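Local coordinates for TRAP dicarboxylate transporter, DctP subunit (Anaerococcus prevoti, PDB 4N91), which binds D-glucuronate, as either anomer, and probably delivers it to a TRAP-type transporter as its extracytoplasmic solute-binding subunit, at residues Q39-P44 and V68-L73; D79-T84 and N96-T101; S155-D160 and M218-N223. One frame throughout, in Å; residues are numbered along the deposited sequence.

Interaction 1 (Q39-P44 and V68-L73); sequences QSQNHP and VYPSEL. With BDP (beta-D-glucopyranuronic acid), chain C.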
loop_
_atom_site.group_PDB
_atom_site.type_symbol
_atom_site.label_atom_id
_atom_site.label_comp_id
_atom_site.label_asym_id
_atom_site.label_seq_id
_atom_site.Cartn_x
_atom_site.Cartn_y
_atom_site.Cartn_z
ATOM N N GLN A 39 -4.815 -1.305 -9.910
ATOM C CA GLN A 39 -4.418 -2.706 -10.140
ATOM C C GLN A 39 -5.170 -3.320 -11.304
ATOM O O GLN A 39 -6.199 -2.821 -11.753
ATOM C CB GLN A 39 -4.655 -3.558 -8.895
ATOM C CG GLN A 39 -4.011 -2.989 -7.621
ATOM C CD GLN A 39 -2.515 -3.191 -7.539
ATOM O OE1 GLN A 39 -1.838 -3.598 -8.499
ATOM N NE2 GLN A 39 -1.979 -2.901 -6.370
ATOM N N SER A 40 -4.664 -4.449 -11.775
ATOM C CA SER A 40 -5.358 -5.184 -12.805
ATOM C C SER A 40 -6.658 -5.789 -12.296
ATOM O O SER A 40 -6.903 -5.907 -11.071
ATOM C CB SER A 40 -4.467 -6.299 -13.320
ATOM O OG SER A 40 -4.523 -7.434 -12.494
ATOM N N GLN A 41 -7.475 -6.235 -13.242
ATOM C CA GLN A 41 -8.728 -6.913 -12.917
ATOM C C GLN A 41 -8.545 -8.284 -12.258
ATOM O O GLN A 41 -9.494 -8.819 -11.701
ATOM C CB GLN A 41 -9.574 -7.040 -14.172
ATOM C CG GLN A 41 -10.127 -5.711 -14.631
ATOM C CD GLN A 41 -10.965 -5.844 -15.874
ATOM O OE1 GLN A 41 -12.063 -6.393 -15.837
ATOM N NE2 GLN A 41 -10.438 -5.365 -16.991
ATOM N N ASN A 42 -7.337 -8.842 -12.297
ATOM C CA ASN A 42 -7.061 -10.118 -11.642
ATOM C C ASN A 42 -6.571 -9.964 -10.204
ATOM O O ASN A 42 -6.467 -10.936 -9.466
ATOM C CB ASN A 42 -6.007 -10.879 -12.428
ATOM C CG ASN A 42 -6.515 -11.315 -13.788
ATOM O OD1 ASN A 42 -7.632 -11.826 -13.913
ATOM N ND2 ASN A 42 -5.715 -11.099 -14.808
ATOM N N HIS A 43 -6.251 -8.736 -9.819
ATOM C CA HIS A 43 -5.593 -8.498 -8.543
ATOM C C HIS A 43 -6.615 -8.619 -7.392
ATOM O O HIS A 43 -7.762 -8.260 -7.551
ATOM C CB HIS A 43 -4.993 -7.083 -8.612
ATOM C CG HIS A 43 -4.120 -6.721 -7.455
ATOM N ND1 HIS A 43 -4.640 -6.355 -6.236
ATOM C CD2 HIS A 43 -2.777 -6.626 -7.338
ATOM C CE1 HIS A 43 -3.653 -6.062 -5.406
ATOM N NE2 HIS A 43 -2.509 -6.211 -6.061
ATOM N N PRO A 44 -6.187 -9.106 -6.213
ATOM C CA PRO A 44 -7.048 -9.178 -5.014
ATOM C C PRO A 44 -7.893 -7.941 -4.736
ATOM O O PRO A 44 -9.023 -8.031 -4.280
ATOM C CB PRO A 44 -6.039 -9.400 -3.899
ATOM C CG PRO A 44 -5.008 -10.253 -4.565
ATOM C CD PRO A 44 -4.831 -9.597 -5.915
ATOM N N VAL A 68 -16.641 0.244 -10.648
ATOM C CA VAL A 68 -15.262 0.040 -10.234
ATOM C C VAL A 68 -14.365 0.250 -11.453
ATOM O O VAL A 68 -14.573 -0.350 -12.497
ATOM C CB VAL A 68 -15.035 -1.359 -9.628
ATOM C CG1 VAL A 68 -13.569 -1.529 -9.195
ATOM C CG2 VAL A 68 -15.961 -1.608 -8.479
ATOM N N TYR A 69 -13.395 1.149 -11.316
ATOM C CA TYR A 69 -12.477 1.495 -12.374
ATOM C C TYR A 69 -11.065 1.013 -12.035
ATOM O O TYR A 69 -10.337 1.664 -11.265
ATOM C CB TYR A 69 -12.456 3.016 -12.583
ATOM C CG TYR A 69 -13.760 3.598 -13.080
ATOM C CD1 TYR A 69 -14.795 3.889 -12.213
ATOM C CD2 TYR A 69 -13.944 3.866 -14.439
ATOM C CE1 TYR A 69 -15.990 4.418 -12.666
ATOM C CE2 TYR A 69 -15.145 4.390 -14.895
ATOM C CZ TYR A 69 -16.157 4.651 -14.002
ATOM O OH TYR A 69 -17.355 5.187 -14.433
ATOM N N PRO A 70 -10.650 -0.113 -12.629
ATOM C CA PRO A 70 -9.333 -0.663 -12.326
ATOM C C PRO A 70 -8.220 0.007 -13.135
ATOM O O PRO A 70 -8.487 0.938 -13.896
ATOM C CB PRO A 70 -9.475 -2.118 -12.762
ATOM C CG PRO A 70 -10.352 -2.014 -13.962
ATOM C CD PRO A 70 -11.376 -0.951 -13.603
ATOM N N SER A 71 -6.992 -0.464 -12.928
ATOM C CA SER A 71 -5.839 -0.165 -13.800
ATOM C C SER A 71 -5.665 1.305 -14.185
ATOM O O SER A 71 -5.369 1.669 -15.356
ATOM C CB SER A 71 -5.902 -1.051 -15.038
ATOM O OG SER A 71 -7.130 -0.877 -15.690
ATOM N N GLU A 72 -5.816 2.169 -13.203
ATOM C CA GLU A 72 -5.578 3.649 -13.405
ATOM C C GLU A 72 -6.493 4.293 -14.467
ATOM O O GLU A 72 -6.135 5.302 -15.098
ATOM C CB GLU A 72 -4.080 3.988 -13.742
ATOM C CG GLU A 72 -3.069 3.668 -12.623
ATOM C CD GLU A 72 -1.626 4.063 -12.899
ATOM O OE1 GLU A 72 -1.341 4.604 -13.980
ATOM O OE2 GLU A 72 -0.737 3.848 -12.000
ATOM N N LEU A 73 -7.669 3.719 -14.692
ATOM C CA LEU A 73 -8.635 4.373 -15.547
ATOM C C LEU A 73 -9.045 5.764 -14.977
ATOM O O LEU A 73 -9.541 6.612 -15.698
ATOM C CB LEU A 73 -9.855 3.489 -15.780
ATOM C CG LEU A 73 -9.670 2.333 -16.773
ATOM C CD1 LEU A 73 -10.945 1.483 -16.811
ATOM C CD2 LEU A 73 -9.320 2.874 -18.159
HETATM C C1 BDP C . 1.494 -1.911 -4.477
HETATM C C2 BDP C . 0.392 -1.270 -3.768
HETATM C C3 BDP C . -0.170 -0.144 -4.587
HETATM C C4 BDP C . 0.830 0.835 -4.878
HETATM C C5 BDP C . 1.978 0.180 -5.541
HETATM C C6 BDP C . 3.166 1.155 -5.744
HETATM O O2 BDP C . -0.657 -2.316 -3.829
HETATM O O3 BDP C . -1.300 0.468 -3.883
HETATM O O4 BDP C . 0.394 1.871 -5.597
HETATM O O5 BDP C . 2.496 -0.924 -4.719
HETATM O O6A BDP C . 2.896 2.198 -6.379
HETATM O O1 BDP C . 2.152 -2.782 -3.522
HETATM O O6B BDP C . 4.325 0.761 -5.483
HETATM O O HOH W 1 -8.367 -3.072 -16.849
#
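A backbone hydrogen bond, a proline packed against a glutamine and one bridging water join Q39 and Q41 to P70 and S71, where the loop after strand 31-36 meets the turn that ends the neighbouring parallel strand 64-69. The N-H of S71 reaches O of Q39 at 2.8 Å. The bond is bent, 139° at the hydrogen, and the donor stands above the carbonyl plane. The same carbonyl oxygen rests on the proline ring, with P70 CB 3.5 Å from Q39 O. Beside it, CG of Q41 meets CG of P70 at 3.8 Å. The Q41 chain runs on extended beyond CG, and its NE2 donates to a water that is 2.8 Å from OG of S71, a water-mediated link between the two exposed side chains. Both partners are shaped by turns: 39-44 holds a type I turn from S40 to H43, with OG of S40 accepting from N of N42 in an ST turn, and P70 to L73 form a type I' turn. The CB of Q39 points away from 68-73; the chain then bends at chi2 (-76°), and NE2 comes to 2.9 Å from O2 of beta-D-glucuronate. CD of Q39 lies over one face of the H43 ring, near its rim, and P44 CD over the opposite face. Loops of this kind, at the C-terminal ends of parallel strands, line the ligand cleft in periplasmic binding proteins.

Interaction 2 (D79-T84 and N96-T101); sequences DMVQLT and NAILET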
loop_
_atom_site.group_PDB
_atom_site.type_symbol
_atom_site.label_atom_id
_atom_site.label_comp_id
_atom_site.label_asym_id
_atom_site.label_seq_id
_atom_site.Cartn_x
_atom_site.Cartn_y
_atom_site.Cartn_z
ATOM N N ASP A 79 -3.529 11.153 -8.699
ATOM C CA ASP A 79 -4.682 11.697 -9.456
ATOM C C ASP A 79 -5.981 11.339 -8.666
ATOM O O ASP A 79 -6.828 12.194 -8.375
ATOM C CB ASP A 79 -4.832 11.047 -10.873
ATOM C CG ASP A 79 -3.825 11.553 -11.953
ATOM O OD1 ASP A 79 -3.119 12.579 -11.754
ATOM O OD2 ASP A 79 -3.756 10.875 -13.053
HETATM N N MSE A 80 -6.119 10.055 -8.331
HETATM C CA MSE A 80 -7.355 9.543 -7.727
HETATM C C MSE A 80 -7.598 10.096 -6.329
HETATM O O MSE A 80 -8.742 10.382 -5.980
HETATM C CB MSE A 80 -7.353 8.008 -7.693
HETATM C CG MSE A 80 -7.463 7.412 -9.060
HETATM SE SE MSE A 80 -7.780 5.471 -8.976
HETATM C CE MSE A 80 -5.931 4.906 -8.653
ATOM N N VAL A 81 -6.555 10.233 -5.519
ATOM C CA VAL A 81 -6.735 10.786 -4.177
ATOM C C VAL A 81 -7.298 12.211 -4.306
ATOM O O VAL A 81 -8.226 12.595 -3.571
ATOM C CB VAL A 81 -5.454 10.790 -3.369
ATOM C CG1 VAL A 81 -5.645 11.509 -2.020
ATOM C CG2 VAL A 81 -4.983 9.365 -3.127
ATOM N N GLN A 82 -6.760 12.983 -5.254
ATOM C CA GLN A 82 -7.238 14.346 -5.459
ATOM C C GLN A 82 -8.682 14.389 -5.960
ATOM O O GLN A 82 -9.455 15.260 -5.541
ATOM C CB GLN A 82 -6.274 15.126 -6.377
ATOM C CG GLN A 82 -4.921 15.343 -5.715
ATOM C CD GLN A 82 -3.911 15.993 -6.631
ATOM O OE1 GLN A 82 -3.549 17.162 -6.451
ATOM N NE2 GLN A 82 -3.441 15.234 -7.625
ATOM N N LEU A 83 -9.066 13.447 -6.813
ATOM C CA LEU A 83 -10.448 13.350 -7.276
ATOM C C LEU A 83 -11.365 12.942 -6.127
ATOM O O LEU A 83 -12.549 13.292 -6.111
ATOM C CB LEU A 83 -10.592 12.345 -8.403
ATOM C CG LEU A 83 -9.890 12.719 -9.709
ATOM C CD1 LEU A 83 -10.036 11.569 -10.712
ATOM C CD2 LEU A 83 -10.465 14.024 -10.260
ATOM N N THR A 84 -10.823 12.191 -5.176
ATOM C CA THR A 84 -11.629 11.767 -4.014
ATOM C C THR A 84 -11.831 12.949 -3.073
ATOM O O THR A 84 -12.906 13.118 -2.492
ATOM C CB THR A 84 -10.967 10.586 -3.284
ATOM O OG1 THR A 84 -10.799 9.504 -4.210
ATOM C CG2 THR A 84 -11.821 10.128 -2.117
ATOM N N ASN A 96 -0.662 3.704 1.702
ATOM C CA ASN A 96 -0.358 4.553 2.849
ATOM C C ASN A 96 0.869 5.433 2.559
ATOM O O ASN A 96 1.008 6.539 3.103
ATOM C CB ASN A 96 -0.086 3.671 4.050
ATOM C CG ASN A 96 -0.118 4.424 5.343
ATOM O OD1 ASN A 96 -1.179 4.641 5.910
ATOM N ND2 ASN A 96 1.040 4.832 5.814
ATOM N N ALA A 97 1.769 4.927 1.717
ATOM C CA ALA A 97 3.001 5.642 1.392
ATOM C C ALA A 97 2.711 7.073 0.940
ATOM O O ALA A 97 3.455 7.989 1.265
ATOM C CB ALA A 97 3.787 4.892 0.315
ATOM N N ILE A 98 1.672 7.269 0.136
ATOM C CA ILE A 98 1.416 8.594 -0.410
ATOM C C ILE A 98 0.507 9.451 0.459
ATOM O O ILE A 98 0.476 10.661 0.325
ATOM C CB ILE A 98 0.889 8.573 -1.864
ATOM C CG1 ILE A 98 -0.524 8.024 -1.925
ATOM C CG2 ILE A 98 1.875 7.795 -2.819
ATOM C CD1 ILE A 98 -1.215 8.276 -3.244
ATOM N N LEU A 99 -0.202 8.837 1.397
ATOM C CA LEU A 99 -1.139 9.591 2.218
ATOM C C LEU A 99 -0.421 10.492 3.213
ATOM O O LEU A 99 -0.980 11.487 3.652
ATOM C CB LEU A 99 -2.103 8.673 2.930
ATOM C CG LEU A 99 -3.043 7.922 1.970
ATOM C CD1 LEU A 99 -3.942 7.004 2.767
ATOM C CD2 LEU A 99 -3.874 8.866 1.124
ATOM N N GLU A 100 0.832 10.178 3.530
ATOM C CA GLU A 100 1.617 11.027 4.425
ATOM C C GLU A 100 1.829 12.441 3.903
ATOM O O GLU A 100 2.142 13.317 4.673
ATOM C CB GLU A 100 2.964 10.370 4.749
ATOM C CG GLU A 100 3.896 10.248 3.567
ATOM C CD GLU A 100 5.243 9.610 3.907
ATOM O OE1 GLU A 100 5.376 8.947 4.971
ATOM O OE2 GLU A 100 6.167 9.770 3.082
ATOM N N THR A 101 1.657 12.663 2.604
ATOM C CA THR A 101 1.784 13.997 2.037
ATOM C C THR A 101 0.481 14.791 2.179
ATOM O O THR A 101 0.470 15.988 1.966
ATOM C CB THR A 101 2.245 13.973 0.551
ATOM O OG1 THR A 101 1.263 13.335 -0.276
ATOM C CG2 THR A 101 3.568 13.240 0.416
#
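V81, on helix 77-86, has more surface buried here than any other residue, and its closest approaches are both made by CG2. This methyl of V81 lies 3.9 Å from CD1 of I98 and 4.4 Å from CD2 of L99, so a single branch faces two consecutive residues of the short, weakly bonded helix 96-99. With CG1 anti to the backbone N (chi1 174°), CG2 is placed beside that nitrogen and is the methyl that comes nearest to both residues. I98 points toward the helix; its CG1 stands between the backbone N and the carbonyl carbon (chi1 70°), and CD1 is the atom that meets CG2 of V81, the two side chains lying alongside each other and running opposite ways. L99 contributes the end of its side chain alone. The two helices flank strand 91-95 in sequence, one before it and one directly after, and V81 and L99 both also rest on A94 of that strand, in the mixed sheet of one lobe of the binding-protein fold. I245 and I243 of the adjacent strand 242-247 touch V81 and L99 respectively, which continues the apolar core. Within the segments, hydroxyls turn back onto the chain: OG1 of T101 donates to O of I98 at 2.9 Å, beside the backbone N of T101, while O of M80 receives N and OG1 of T84 from opposite faces of its carbonyl plane. The I98 side chain is about 4 Å from that of the ligand-binding Q77.

Interaction 3 (S155-D160 and M218-N223); sequences SFYTKD and MSLTDN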
loop_
_atom_site.group_PDB
_atom_site.type_symbol
_atom_site.label_atom_id
_atom_site.label_comp_id
_atom_site.label_asym_id
_atom_site.label_seq_id
_atom_site.Cartn_x
_atom_site.Cartn_y
_atom_site.Cartn_z
ATOM N N SER A 155 10.183 -5.380 -0.825
ATOM C CA SER A 155 11.582 -5.732 -0.914
ATOM C C SER A 155 12.161 -5.239 -2.235
ATOM O O SER A 155 11.418 -5.093 -3.203
ATOM C CB SER A 155 11.722 -7.245 -0.906
ATOM O OG SER A 155 11.470 -7.777 0.382
ATOM N N PHE A 156 13.491 -5.097 -2.298
ATOM C CA PHE A 156 14.169 -4.618 -3.506
ATOM C C PHE A 156 14.233 -5.654 -4.615
ATOM O O PHE A 156 14.501 -6.839 -4.378
ATOM C CB PHE A 156 15.584 -4.152 -3.146
ATOM C CG PHE A 156 15.593 -2.922 -2.292
ATOM C CD1 PHE A 156 15.168 -1.725 -2.804
ATOM C CD2 PHE A 156 16.010 -2.968 -0.960
ATOM C CE1 PHE A 156 15.131 -0.587 -2.009
ATOM C CE2 PHE A 156 15.984 -1.845 -0.183
ATOM C CZ PHE A 156 15.539 -0.657 -0.696
ATOM N N TYR A 157 14.045 -5.196 -5.841
ATOM C CA TYR A 157 14.362 -6.019 -7.005
ATOM C C TYR A 157 15.073 -5.148 -8.029
ATOM O O TYR A 157 14.818 -3.951 -8.162
ATOM C CB TYR A 157 13.131 -6.695 -7.609
ATOM C CG TYR A 157 11.903 -5.826 -7.863
ATOM C CD1 TYR A 157 10.953 -5.629 -6.871
ATOM C CD2 TYR A 157 11.682 -5.228 -9.103
ATOM C CE1 TYR A 157 9.810 -4.878 -7.105
ATOM C CE2 TYR A 157 10.563 -4.466 -9.341
ATOM C CZ TYR A 157 9.619 -4.301 -8.339
ATOM O OH TYR A 157 8.474 -3.565 -8.563
ATOM N N THR A 158 16.009 -5.770 -8.736
ATOM C CA THR A 158 16.881 -5.063 -9.625
ATOM C C THR A 158 17.124 -5.869 -10.902
ATOM O O THR A 158 16.894 -7.071 -10.955
ATOM C CB THR A 158 18.233 -4.846 -8.938
ATOM O OG1 THR A 158 18.688 -6.112 -8.451
ATOM C CG2 THR A 158 18.123 -3.878 -7.754
ATOM N N LYS A 159 17.603 -5.168 -11.922
ATOM C CA LYS A 159 17.896 -5.757 -13.220
ATOM C C LYS A 159 19.270 -6.390 -13.325
ATOM O O LYS A 159 19.395 -7.537 -13.767
ATOM C CB LYS A 159 17.757 -4.657 -14.288
ATOM C CG LYS A 159 18.060 -5.124 -15.701
ATOM C CD LYS A 159 17.626 -4.062 -16.700
ATOM C CE LYS A 159 17.782 -4.533 -18.133
ATOM N NZ LYS A 159 19.202 -4.809 -18.416
ATOM N N ASP A 160 20.300 -5.627 -12.987
ATOM C CA ASP A 160 21.670 -5.988 -13.363
ATOM C C ASP A 160 22.471 -6.621 -12.272
ATOM O O ASP A 160 23.293 -7.486 -12.549
ATOM C CB ASP A 160 22.430 -4.759 -13.858
ATOM C CG ASP A 160 21.977 -4.315 -15.244
ATOM O OD1 ASP A 160 21.519 -5.183 -16.026
ATOM O OD2 ASP A 160 22.068 -3.105 -15.538
HETATM N N MSE A 218 3.743 -9.407 -6.328
HETATM C CA MSE A 218 2.731 -9.252 -7.363
HETATM C C MSE A 218 3.167 -8.257 -8.434
HETATM O O MSE A 218 2.732 -8.330 -9.581
HETATM C CB MSE A 218 1.385 -8.866 -6.744
HETATM C CG MSE A 218 0.608 -10.036 -6.203
HETATM SE SE MSE A 218 -0.155 -10.953 -7.695
HETATM C CE MSE A 218 -1.898 -10.132 -7.966
ATOM N N SER A 219 4.048 -7.331 -8.076
ATOM C CA SER A 219 4.607 -6.403 -9.054
ATOM C C SER A 219 5.354 -7.141 -10.140
ATOM O O SER A 219 5.409 -6.671 -11.270
ATOM C CB SER A 219 5.588 -5.419 -8.396
ATOM O OG SER A 219 4.878 -4.392 -7.706
ATOM N N LEU A 220 6.002 -8.245 -9.788
ATOM C CA LEU A 220 6.835 -8.956 -10.739
ATOM C C LEU A 220 6.001 -9.585 -11.847
ATOM O O LEU A 220 6.439 -9.679 -12.979
ATOM C CB LEU A 220 7.601 -10.087 -10.051
ATOM C CG LEU A 220 8.595 -9.672 -8.966
ATOM C CD1 LEU A 220 9.134 -10.883 -8.225
ATOM C CD2 LEU A 220 9.728 -8.878 -9.599
ATOM N N THR A 221 4.809 -10.038 -11.478
ATOM C CA THR A 221 4.013 -10.900 -12.352
ATOM C C THR A 221 2.838 -10.114 -12.915
ATOM O O THR A 221 2.761 -9.899 -14.127
ATOM C CB THR A 221 3.575 -12.178 -11.605
ATOM O OG1 THR A 221 2.883 -11.813 -10.392
ATOM C CG2 THR A 221 4.784 -13.045 -11.271
ATOM N N ASP A 222 1.973 -9.616 -12.034
ATOM C CA ASP A 222 0.785 -8.911 -12.463
ATOM C C ASP A 222 1.140 -7.653 -13.255
ATOM O O ASP A 222 0.444 -7.275 -14.212
ATOM C CB ASP A 222 -0.079 -8.560 -11.247
ATOM C CG ASP A 222 -1.549 -8.519 -11.583
ATOM O OD1 ASP A 222 -2.008 -9.391 -12.364
ATOM O OD2 ASP A 222 -2.238 -7.616 -11.082
ATOM N N ASN A 223 2.236 -6.990 -12.868
ATOM C CA ASN A 223 2.650 -5.749 -13.507
ATOM C C ASN A 223 3.871 -5.926 -14.402
ATOM O O ASN A 223 4.342 -4.969 -14.996
ATOM C CB ASN A 223 2.893 -4.669 -12.464
ATOM C CG ASN A 223 1.734 -4.565 -11.495
ATOM O OD1 ASN A 223 1.726 -5.210 -10.445
ATOM N ND2 ASN A 223 0.691 -3.850 -11.903
#
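Y157 of strand 154-158 reaches across to S219 and L220 of the short helix 218-221, in a buried contact made wholly by side chains, with 123 Å² of surface covered. The apolar part is a CH-pi contact. CD2 of L220 sits over one face of the tyrosine ring, 4.2 Å from its centroid and only 15° off the ring normal, displaced slightly toward the rim on the CG side. Its nearest ring atom is CG of Y157, at 4.1 Å. L220 also rests on Y232 of strand 231-238.

The second kind of contact lies at the phenol end, where OH of Y157 comes within 3.4 Å of CB of S219. This is packing against a methylene that approaches the ring obliquely; the serine OG is farther from the phenol oxygen, at 3.8 Å. The polar partner of that hydroxyl is ND1 of H225, with which it forms a hydrogen bond. Chi1 of 48° sets the tyrosine ring between its own backbone N and carbonyl carbon, from where it extends toward the helix. Along 218-223, O of M218 accepts from the backbone N of both T221 and D222.

S219 also touches F198 and lies near N215 and N216, which bind glucuronate, its side chain about 5 Å from either anomer. The placing of tyrosine and helix is consistent with second-shell packing behind the sugar site, in the lobe built on the sheet of strands 212-215, 154-158, 231-238 and 294-296.

In the fold
The three contacts lie at different distances from one glucuronate site. Interaction 1 supplies a direct ligand contact through Q39, whereas interactions 2 and 3 stand behind the first shell, with I98 about 7 Å and S219 about 5 Å from the beta anomer, side chain to ligand. Interactions 1 and 3, centres 18 Å apart, touch each other: OG of S40 is 2.7 Å from OD2 of D222 in a probable hydrogen bond. Interaction 2 touches neither; its centre lies about 17 Å from that of interaction 1 and 23 Å from that of interaction 3. R154, R175 and N215 are among the residues completing the site.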